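Local coordinates for protein V-type ATP synthase alpha chain (Thermoplasma volcanium, PDB 4O1S) that forms an intein splicing domain within a V-type ATPase subunit A, a compact, mainly beta-stranded fold of the Hedgehog/intein (Hint) type, at residues K96-L100 with D117-A121; E9-Y13 with F158-L164. All blocks are in the same frame, centred on the assembly; numbering follows the deposited sequence.

Interaction 1 of 2, residues K96-L100 with D117-A121; sequences KLFVL and DMIAA
Two extended segments meet at a single point of close pairing. Strands 96-100 and 118-121 cross steeply, with 116° between their N-to-C directions and axes 4.7 Å apart at closest approach; locally the pairing is antiparallel and confined to the crossing. Val99 and Ile119 form its one bridge, a non-hydrogen-bonded pair (CA-CA 4.7 Å), flanked by Ala120 N to Phe98 O (2.9 Å) and Leu100 N to Met118 O (3.1 Å). The strands diverge beyond these bonds, and a water fills each wedge: water 1 accepts from Phe98 N (2.9 Å) and lies 3.0 Å from Ala120 O, while water 2 accepts from Met118 N (2.8 Å) and donates to Leu100 O (3.0 Å).

On one face branched Leu97 (chi1 m, chi2 m) and Val99 (t) form a hollow, and the branches of Ile119 (chi1 p, chi2 t) are the bump that fills it: Ile119 CD1 reaches Leu97 CD1 and Ile119 CG2 reaches Val99 CG2, each at 4.3 Å. Val99 also lays CG1 4.2 Å from Asp117 CB; the carboxylate of Asp117 accepts from Lys114 N. On the other face Ala120, its CB pointing at the opposing strand, is small enough to admit Phe98 CB at 3.7 Å from Ala120 CB. The Phe98 ring (chi1 m) swings away to meet His168. At the exposed end Leu100 CB is 4.4 Å from Met118 CB.

Here the steep crossing, tied by one bridge, joins edge strand 118-122 of one antiparallel sheet to inner strand 96-101 of another, within the mainly beta Hint fold of inteins.

Interaction 2 of 2, residues E9-Y13 with F158-L164; sequences ETPVY and FIGGEGL
The Tyr13 ring lies at the apolar centre. With chi1 near m, it presents one face to Leu164, whose CD2 stands 3.4 Å from the Tyr13 ring centroid and 13° off the normal, a close CH-pi contact; Tyr13 CD2 meets Ile159 CG2 at 3.9 Å. Farther along, Val12 CG1 touches the edge of the Phe158 ring at CZ (3.7 Å), a branched aliphatic group filling the space beside a flat one.

The backbones beneath are extended. Strands 11-13 and 158-160 cross at 127° with axes 5.5 Å apart; Val12 lies opposite Gly160 (CA-CA 4.6 Å) and Thr10 opposite Gly161 (5.0 Å). A CB on Gly160 would come within 3.0 Å of Pro11 O and crowd Thr10 CG2, which packs 3.4 Å from Gly161 N. At Gly161 (phi/psi 83/171) a CB would jam against the carbonyl O of Gly160. A type II turn from Gly161 to Leu164, with Gly163 at 102/24 in its third position, carries the chain round so that Leu164, itself in a left-handed conformation, lies over Tyr13.

At the polar edge Gly161 N donates to Pro11 O (2.9 Å) and Tyr13 OH to Gly161 O (2.7 Å). Both peptide groups flanking Gly161 CA are thus engaged, so Tyr13 suits its place twice over, as an apolar platform and as a directional donor.

The contact centres lie 14 Å apart, yet they touch where Ala121 CB packs 3.7 Å from Leu164 O. Along the chain, interaction 1 is nested inside the long loop closed by interaction 2: residues 9-13 come first, then 96-100 and 117-121, and finally 158-164. Both reach the sheet formed by strands 104-109, 96-101, 165-168 and 158-160. Interaction 1 fastens its inner strand 96-101 to the edge of a second four-stranded sheet, and interaction 2 brings strand 11-13, near the N-terminus, against its outer strand 158-160. The N-terminal region is thereby held beside the C-terminal strands, the closeness of ends characteristic of inteins.

Interaction 1 of 2, residues K96-L100 with D117-A121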
loop_
_atom_site.group_PDB
_atom_site.type_symbol
_atom_site.label_atom_id
_atom_site.label_comp_id
_atom_site.label_asym_id
_atom_site.label_seq_id
_atom_site.Cartn_x
_atom_site.Cartn_y
_atom_site.Cartn_z
ATOM N N LYS A 96 -2.671 6.287 -4.876
ATOM C CA LYS A 96 -2.214 7.623 -4.460
ATOM C C LYS A 96 -1.085 7.623 -3.455
ATOM O O LYS A 96 -1.029 6.779 -2.545
ATOM C CB LYS A 96 -3.364 8.454 -3.895
ATOM C CG LYS A 96 -4.264 8.987 -4.971
ATOM C CD LYS A 96 -5.593 9.446 -4.432
ATOM C CE LYS A 96 -6.370 10.127 -5.548
ATOM N NZ LYS A 96 -7.598 10.784 -5.057
ATOM N N LEU A 97 -0.179 8.580 -3.638
ATOM C CA LEU A 97 0.897 8.809 -2.688
ATOM C C LEU A 97 0.665 10.197 -2.116
ATOM O O LEU A 97 -0.165 10.958 -2.625
ATOM C CB LEU A 97 2.264 8.733 -3.369
ATOM C CG LEU A 97 2.845 7.456 -4.027
ATOM C CD1 LEU A 97 3.189 6.414 -3.020
ATOM C CD2 LEU A 97 1.936 6.843 -5.107
ATOM N N PHE A 98 1.386 10.526 -1.055
ATOM C CA PHE A 98 1.296 11.853 -0.467
ATOM C C PHE A 98 2.543 12.643 -0.803
ATOM O O PHE A 98 3.669 12.156 -0.609
ATOM C CB PHE A 98 1.147 11.743 1.046
ATOM C CG PHE A 98 -0.191 11.257 1.472
ATOM C CD1 PHE A 98 -1.296 12.115 1.429
ATOM C CD2 PHE A 98 -0.362 9.937 1.884
ATOM C CE1 PHE A 98 -2.559 11.673 1.803
ATOM C CE2 PHE A 98 -1.617 9.467 2.267
ATOM C CZ PHE A 98 -2.722 10.332 2.225
ATOM N N VAL A 99 2.354 13.860 -1.303
ATOM C CA VAL A 99 3.489 14.697 -1.703
ATOM C C VAL A 99 3.577 15.988 -0.923
ATOM O O VAL A 99 2.602 16.724 -0.799
ATOM C CB VAL A 99 3.440 15.042 -3.209
ATOM C CG1 VAL A 99 4.639 15.885 -3.609
ATOM C CG2 VAL A 99 3.467 13.785 -3.984
ATOM N N LEU A 100 4.769 16.264 -0.420
ATOM C CA LEU A 100 5.040 17.534 0.223
ATOM C C LEU A 100 5.304 18.611 -0.819
ATOM O O LEU A 100 6.328 18.591 -1.474
ATOM C CB LEU A 100 6.254 17.392 1.130
ATOM C CG LEU A 100 6.747 18.690 1.763
ATOM C CD1 LEU A 100 5.658 19.342 2.621
ATOM C CD2 LEU A 100 7.990 18.394 2.579
ATOM N N ASP A 117 9.499 14.756 -7.097
ATOM C CA ASP A 117 8.499 14.766 -6.024
ATOM C C ASP A 117 8.946 14.119 -4.702
ATOM O O ASP A 117 9.632 13.098 -4.694
ATOM C CB ASP A 117 7.184 14.137 -6.507
ATOM C CG ASP A 117 6.483 14.998 -7.549
ATOM O OD1 ASP A 117 6.963 16.139 -7.764
ATOM O OD2 ASP A 117 5.459 14.551 -8.133
ATOM N N MET A 118 8.551 14.727 -3.582
ATOM C CA MET A 118 8.892 14.203 -2.255
ATOM C C MET A 118 7.721 13.434 -1.675
ATOM O O MET A 118 6.673 14.017 -1.356
ATOM C CB MET A 118 9.317 15.333 -1.313
ATOM C CG MET A 118 10.614 15.968 -1.746
ATOM S SD MET A 118 11.061 17.442 -0.830
ATOM C CE MET A 118 12.025 16.713 0.481
ATOM N N ILE A 119 7.874 12.120 -1.549
ATOM C CA ILE A 119 6.740 11.339 -1.102
ATOM C C ILE A 119 6.868 10.954 0.354
ATOM O O ILE A 119 7.967 10.863 0.886
ATOM C CB ILE A 119 6.451 10.119 -2.004
ATOM C CG1 ILE A 119 7.580 9.102 -1.953
ATOM C CG2 ILE A 119 6.225 10.565 -3.436
ATOM C CD1 ILE A 119 7.202 7.815 -2.707
ATOM N N ALA A 120 5.719 10.763 0.983
ATOM C CA ALA A 120 5.630 10.467 2.400
ATOM C C ALA A 120 6.069 9.033 2.716
ATOM O O ALA A 120 5.587 8.061 2.123
ATOM C CB ALA A 120 4.203 10.715 2.888
ATOM N N ALA A 121 6.997 8.926 3.655
ATOM C CA ALA A 121 7.478 7.658 4.139
ATOM C C ALA A 121 7.503 7.755 5.652
ATOM O O ALA A 121 7.371 8.840 6.203
ATOM C CB ALA A 121 8.859 7.405 3.619
HETATM O O HOH W 1 3.419 8.789 0.148
HETATM O O HOH W 2 7.620 17.333 -3.815
#

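Interaction 2 of 2, residues E9-Y13 with F158-L164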
loop_
_atom_site.group_PDB
_atom_site.type_symbol
_atom_site.label_atom_id
_atom_site.label_comp_id
_atom_site.label_asym_id
_atom_site.label_seq_id
_atom_site.Cartn_x
_atom_site.Cartn_y
_atom_site.Cartn_z
ATOM N N GLU A 9 4.293 -8.226 -4.382
ATOM C CA GLU A 9 5.609 -8.303 -3.748
ATOM C C GLU A 9 5.704 -7.280 -2.641
ATOM O O GLU A 9 6.678 -7.236 -1.917
ATOM C CB GLU A 9 6.705 -8.048 -4.775
ATOM C CG GLU A 9 6.741 -9.093 -5.874
ATOM C CD GLU A 9 7.217 -10.450 -5.361
ATOM O OE1 GLU A 9 8.029 -10.459 -4.396
ATOM O OE2 GLU A 9 6.786 -11.495 -5.927
ATOM N N THR A 10 4.671 -6.457 -2.523
ATOM C CA THR A 10 4.679 -5.359 -1.590
ATOM C C THR A 10 4.682 -5.906 -0.175
ATOM O O THR A 10 3.809 -6.691 0.187
ATOM C CB THR A 10 3.431 -4.469 -1.786
ATOM O OG1 THR A 10 3.366 -4.021 -3.147
ATOM C CG2 THR A 10 3.459 -3.261 -0.836
ATOM N N PRO A 11 5.672 -5.490 0.632
ATOM C CA PRO A 11 5.651 -5.802 2.059
ATOM C C PRO A 11 4.577 -4.989 2.741
ATOM O O PRO A 11 4.434 -3.797 2.468
ATOM C CB PRO A 11 7.023 -5.311 2.554
ATOM C CG PRO A 11 7.847 -5.158 1.343
ATOM C CD PRO A 11 6.882 -4.744 0.266
ATOM N N VAL A 12 3.827 -5.639 3.616
ATOM C CA VAL A 12 3.018 -4.921 4.576
ATOM C C VAL A 12 3.584 -5.200 5.951
ATOM O O VAL A 12 4.284 -6.189 6.138
ATOM C CB VAL A 12 1.577 -5.343 4.495
ATOM C CG1 VAL A 12 1.077 -5.029 3.129
ATOM C CG2 VAL A 12 1.465 -6.799 4.729
ATOM N N TYR A 13 3.315 -4.312 6.903
ATOM C CA TYR A 13 3.941 -4.402 8.223
ATOM C C TYR A 13 2.905 -4.746 9.284
ATOM O O TYR A 13 2.011 -3.943 9.581
ATOM C CB TYR A 13 4.715 -3.108 8.529
ATOM C CG TYR A 13 5.808 -2.908 7.499
ATOM C CD1 TYR A 13 7.079 -3.461 7.686
ATOM C CD2 TYR A 13 5.551 -2.246 6.298
ATOM C CE1 TYR A 13 8.073 -3.322 6.730
ATOM C CE2 TYR A 13 6.537 -2.097 5.332
ATOM C CZ TYR A 13 7.799 -2.641 5.553
ATOM O OH TYR A 13 8.799 -2.517 4.607
ATOM N N PHE A 158 -1.737 3.597 4.818
ATOM C CA PHE A 158 -1.357 2.224 4.715
ATOM C C PHE A 158 0.154 2.290 4.575
ATOM O O PHE A 158 0.665 2.993 3.699
ATOM C CB PHE A 158 -2.058 1.665 3.469
ATOM C CG PHE A 158 -1.430 0.438 2.904
ATOM C CD1 PHE A 158 -1.613 -0.775 3.497
ATOM C CD2 PHE A 158 -0.652 0.504 1.777
ATOM C CE1 PHE A 158 -1.030 -1.893 2.979
ATOM C CE2 PHE A 158 -0.062 -0.622 1.261
ATOM C CZ PHE A 158 -0.257 -1.815 1.856
ATOM N N ILE A 159 0.871 1.624 5.481
ATOM C CA ILE A 159 2.332 1.550 5.391
ATOM C C ILE A 159 2.708 0.283 4.659
ATOM O O ILE A 159 2.358 -0.833 5.087
ATOM C CB ILE A 159 3.053 1.425 6.773
ATOM C CG1 ILE A 159 2.545 2.420 7.831
ATOM C CG2 ILE A 159 4.594 1.473 6.589
ATOM C CD1 ILE A 159 2.656 3.843 7.458
ATOM N N GLY A 160 3.449 0.439 3.575
ATOM C CA GLY A 160 3.894 -0.717 2.830
ATOM C C GLY A 160 5.024 -0.378 1.884
ATOM O O GLY A 160 5.440 0.780 1.767
ATOM N N GLY A 161 5.524 -1.395 1.198
ATOM C CA GLY A 161 6.650 -1.194 0.314
ATOM C C GLY A 161 7.972 -1.232 1.053
ATOM O O GLY A 161 8.042 -1.268 2.286
ATOM N N GLU A 162 9.039 -1.248 0.277
ATOM C CA GLU A 162 10.364 -1.129 0.831
ATOM C C GLU A 162 10.565 0.273 1.408
ATOM O O GLU A 162 10.633 1.243 0.659
ATOM C CB GLU A 162 11.375 -1.374 -0.279
ATOM C CG GLU A 162 11.569 -2.826 -0.584
ATOM C CD GLU A 162 12.351 -3.498 0.513
ATOM O OE1 GLU A 162 13.135 -2.789 1.203
ATOM O OE2 GLU A 162 12.166 -4.723 0.690
ATOM N N GLY A 163 10.650 0.397 2.730
ATOM C CA GLY A 163 11.018 1.673 3.322
ATOM C C GLY A 163 9.825 2.423 3.874
ATOM O O GLY A 163 9.857 3.647 3.995
ATOM N N LEU A 164 8.771 1.676 4.196
ATOM C CA LEU A 164 7.602 2.212 4.873
ATOM C C LEU A 164 6.996 3.418 4.157
ATOM O O LEU A 164 6.828 4.498 4.745
ATOM C CB LEU A 164 7.937 2.581 6.321
ATOM C CG LEU A 164 8.758 1.602 7.157
ATOM C CD1 LEU A 164 8.915 2.153 8.539
ATOM C CD2 LEU A 164 8.112 0.260 7.249
#